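Long-range contact in beta-lactamase (Chitinophaga pinensis, PDB 6N36), which probably hydrolyses the amide bond of beta-lactam rings with two zinc ions, as a member of the metallo-beta-lactamase superfamily: residues A164-F169 with L181-P186. Sequence-based numbering, arbitrary orientation.
Sequences ANSFLF and LIANIP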
ATOM      1  N   ALA A 164      -1.043   6.534  -7.053  1.00 18.96           N
ATOM      2  CA  ALA A 164      -1.342   6.143  -5.667  1.00 18.47           C
ATOM      3  C   ALA A 164      -2.818   5.801  -5.520  1.00 18.21           C
ATOM      4  O   ALA A 164      -3.732   6.430  -6.185  1.00 18.86           O
ATOM      5  CB  ALA A 164      -0.916   7.173  -4.661  1.00 17.84           C
ATOM      6  N   ASN A 165      -3.085   4.741  -4.760  1.00 17.49           N
ATOM      7  CA  ASN A 165      -4.456   4.223  -4.666  1.00 18.01           C
ATOM      8  C   ASN A 165      -4.655   3.480  -3.346  1.00 17.67           C
ATOM      9  O   ASN A 165      -3.675   3.037  -2.676  1.00 17.68           O
ATOM     10  CB  ASN A 165      -4.801   3.379  -5.875  1.00 18.68           C
ATOM     11  CG  ASN A 165      -3.849   2.271  -6.236  1.00 19.06           C
ATOM     12  OD1 ASN A 165      -3.879   1.818  -7.352  1.00 21.20           O
ATOM     13  ND2 ASN A 165      -3.127   1.676  -5.298  1.00 19.51           N
ATOM     14  N   SER A 166      -5.913   3.393  -2.954  1.00 17.80           N
ATOM     15  CA  SER A 166      -6.342   2.635  -1.756  1.00 17.49           C
ATOM     16  C   SER A 166      -7.166   1.444  -2.243  1.00 18.60           C
ATOM     17  O   SER A 166      -7.671   1.458  -3.407  1.00 20.04           O
ATOM     18  CB  SER A 166      -7.168   3.510  -0.826  1.00 18.46           C
ATOM     19  OG  SER A 166      -6.414   4.655  -0.432  1.00 19.73           O
ATOM     20  N   PHE A 167      -7.412   0.491  -1.337  1.00 17.65           N
ATOM     21  CA  PHE A 167      -8.194  -0.715  -1.626  1.00 19.68           C
ATOM     22  C   PHE A 167      -9.245  -0.884  -0.534  1.00 20.26           C
ATOM     23  O   PHE A 167      -8.954  -0.737   0.664  1.00 20.07           O
ATOM     24  CB  PHE A 167      -7.297  -1.960  -1.717  1.00 17.59           C
ATOM     25  CG  PHE A 167      -6.252  -1.843  -2.789  1.00 18.78           C
ATOM     26  CD1 PHE A 167      -6.588  -2.017  -4.122  1.00 19.45           C
ATOM     27  CD2 PHE A 167      -4.930  -1.549  -2.466  1.00 17.56           C
ATOM     28  CE1 PHE A 167      -5.643  -1.887  -5.115  1.00 19.63           C
ATOM     29  CE2 PHE A 167      -3.976  -1.420  -3.466  1.00 18.74           C
ATOM     30  CZ  PHE A 167      -4.317  -1.604  -4.788  1.00 18.71           C
ATOM     31  N   LEU A 168     -10.477  -1.147  -0.976  1.00 20.56           N
ATOM     32  CA  LEU A 168     -11.626  -1.403  -0.070  1.00 22.78           C
ATOM     33  C   LEU A 168     -12.106  -2.822  -0.351  1.00 22.90           C
ATOM     34  O   LEU A 168     -12.284  -3.211  -1.542  1.00 23.74           O
ATOM     35  CB  LEU A 168     -12.768  -0.433  -0.408  1.00 26.19           C
ATOM     36  CG  LEU A 168     -12.703   0.986   0.140  1.00 31.25           C
ATOM     37  CD1 LEU A 168     -13.690   1.849  -0.678  1.00 35.85           C
ATOM     38  CD2 LEU A 168     -13.151   1.043   1.601  1.00 33.38           C
ATOM     39  N   PHE A 169     -12.412  -3.548   0.707  1.00 22.10           N
ATOM     40  CA  PHE A 169     -12.914  -4.935   0.564  1.00 23.35           C
ATOM     41  C   PHE A 169     -13.570  -5.369   1.859  1.00 23.33           C
ATOM     42  O   PHE A 169     -13.163  -5.000   2.981  1.00 23.67           O
ATOM     43  CB  PHE A 169     -11.801  -5.927   0.170  1.00 22.16           C
ATOM     44  CG  PHE A 169     -10.547  -5.849   1.009  1.00 21.19           C
ATOM     45  CD1 PHE A 169      -9.592  -4.895   0.724  1.00 19.95           C
ATOM     46  CD2 PHE A 169     -10.350  -6.657   2.101  1.00 20.66           C
ATOM     47  CE1 PHE A 169      -8.459  -4.798   1.499  1.00 20.28           C
ATOM     48  CE2 PHE A 169      -9.224  -6.545   2.898  1.00 20.26           C
ATOM     49  CZ  PHE A 169      -8.280  -5.608   2.593  1.00 20.82           C
ATOM     50  N   LEU A 181     -10.459  -0.735   4.723  1.00 21.44           N
ATOM     51  CA  LEU A 181      -9.744   0.192   3.816  1.00 19.83           C
ATOM     52  C   LEU A 181      -8.249   0.035   4.081  1.00 18.80           C
ATOM     53  O   LEU A 181      -7.817   0.207   5.239  1.00 20.76           O
ATOM     54  CB  LEU A 181     -10.211   1.608   4.114  1.00 20.40           C
ATOM     55  CG  LEU A 181      -9.383   2.704   3.408  1.00 20.44           C
ATOM     56  CD1 LEU A 181      -9.583   2.646   1.907  1.00 21.44           C
ATOM     57  CD2 LEU A 181      -9.769   4.102   3.922  1.00 21.81           C
ATOM     58  N   ILE A 182      -7.518  -0.265   3.028  1.00 18.88           N
ATOM     59  CA  ILE A 182      -6.032  -0.135   3.038  1.00 18.00           C
ATOM     60  C   ILE A 182      -5.784   1.212   2.331  1.00 18.80           C
ATOM     61  O   ILE A 182      -5.967   1.298   1.092  1.00 17.92           O
ATOM     62  CB  ILE A 182      -5.346  -1.307   2.334  1.00 17.88           C
ATOM     63  CG1 ILE A 182      -5.684  -2.661   2.993  1.00 19.47           C
ATOM     64  CG2 ILE A 182      -3.844  -1.043   2.273  1.00 18.96           C
ATOM     65  CD1 ILE A 182      -5.307  -2.805   4.410  1.00 21.31           C
ATOM     66  N   ALA A 183      -5.509   2.219   3.135  1.00 19.45           N
ATOM     67  CA  ALA A 183      -5.509   3.639   2.737  1.00 19.29           C
ATOM     68  C   ALA A 183      -4.117   4.086   2.354  1.00 21.07           C
ATOM     69  O   ALA A 183      -3.225   4.007   3.230  1.00 22.53           O
ATOM     70  CB  ALA A 183      -6.010   4.523   3.853  1.00 20.25           C
ATOM     71  N   ASN A 184      -3.952   4.659   1.171  1.00 19.16           N
ATOM     72  CA  ASN A 184      -2.692   5.356   0.854  1.00 18.80           C
ATOM     73  C   ASN A 184      -2.807   6.808   1.294  1.00 19.21           C
ATOM     74  O   ASN A 184      -3.451   7.590   0.683  1.00 19.96           O
ATOM     75  CB  ASN A 184      -2.316   5.230  -0.617  1.00 19.31           C
ATOM     76  CG  ASN A 184      -0.840   5.507  -0.761  1.00 21.54           C
ATOM     77  OD1 ASN A 184      -0.012   4.597  -0.573  1.00 21.78           O
ATOM     78  ND2 ASN A 184      -0.477   6.770  -1.065  1.00 20.55           N
ATOM     79  N   ILE A 185      -2.118   7.138   2.365  1.00 21.40           N
ATOM     80  CA  ILE A 185      -2.255   8.461   3.020  1.00 21.86           C
ATOM     81  C   ILE A 185      -1.566   9.470   2.119  1.00 22.75           C
ATOM     82  O   ILE A 185      -0.500   9.223   1.561  1.00 23.82           O
ATOM     83  CB  ILE A 185      -1.651   8.413   4.436  1.00 24.51           C
ATOM     84  CG1 ILE A 185      -2.465   7.498   5.358  1.00 24.34           C
ATOM     85  CG2 ILE A 185      -1.501   9.825   5.022  1.00 25.61           C
ATOM     86  CD1 ILE A 185      -3.921   7.798   5.498  1.00 25.52           C
ATOM     87  N   PRO A 186      -2.207  10.620   1.862  1.00 20.59           N
ATOM     88  CA  PRO A 186      -1.683  11.609   0.921  1.00 20.71           C
ATOM     89  C   PRO A 186      -0.587  12.494   1.520  1.00 21.23           C
ATOM     90  O   PRO A 186      -0.711  13.703   1.593  1.00 20.88           O
ATOM     91  CB  PRO A 186      -2.931  12.383   0.529  1.00 21.43           C
ATOM     92  CG  PRO A 186      -3.746  12.367   1.789  1.00 22.57           C
ATOM     93  CD  PRO A 186      -3.585  10.954   2.297  1.00 20.87           C
TER
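Phe167 and Ile182 form a hydrogen-bonded antiparallel pair in the beta hairpin made by strands 165-172 and 177-182, within the second sheet of the metallo-beta-lactamase fold. Both of their backbone bonds are made: Phe167 N gives its hydrogen to Ile182 O at 2.9 Å, and Ile182 N returns one to Phe167 O at 2.8 Å. That second carbonyl oxygen also takes a CA-H...O contact from Leu181.

Two residues beyond Ile182 the backbone pairing gives way to a side-chain acceptor. Strand 177-182 has ended, and the amide of Asn184 turns to a side chain: its N-H points at Ser166 OG, 2.9 Å away and nearly straight at 165°. With OG anti to the carbonyl carbon (chi1 -58°), the hydroxyl of Ser166 is placed within reach of the Asn184 amide, and the same oxygen is hydrogen-bonded to His157 ND1.

Apolar packing differs on the two faces. With Ser166 and Leu168 on one face, Leu181 fits between them: its CD1 reaches Ser166 CB at 3.7 Å, while Leu168 CD2 rests against Leu181 CB at 3.9 Å. On the face of Phe167, the Phe169 ring swings back toward the neighbouring strand, CG between the backbone N and the carbonyl carbon (chi1 49°), and Ile182 CG1 meets its edge at CE1, 3.8 Å away. The Phe167 ring, by contrast, packs on Ile152 and Met154 of strand 150-156.

Toward the metals, Asn184 works as a second-shell residue. Its OD1 is hydrogen-bonded to ND1 of His83, a zinc ligand, and probably helps fix the rotation of that imidazole. Across the contact, Asn184 CB sits 3.3 Å from Asn165 O, and Asn184 ND2 lies 3.6 Å from the methyl carbon CB of Ala164.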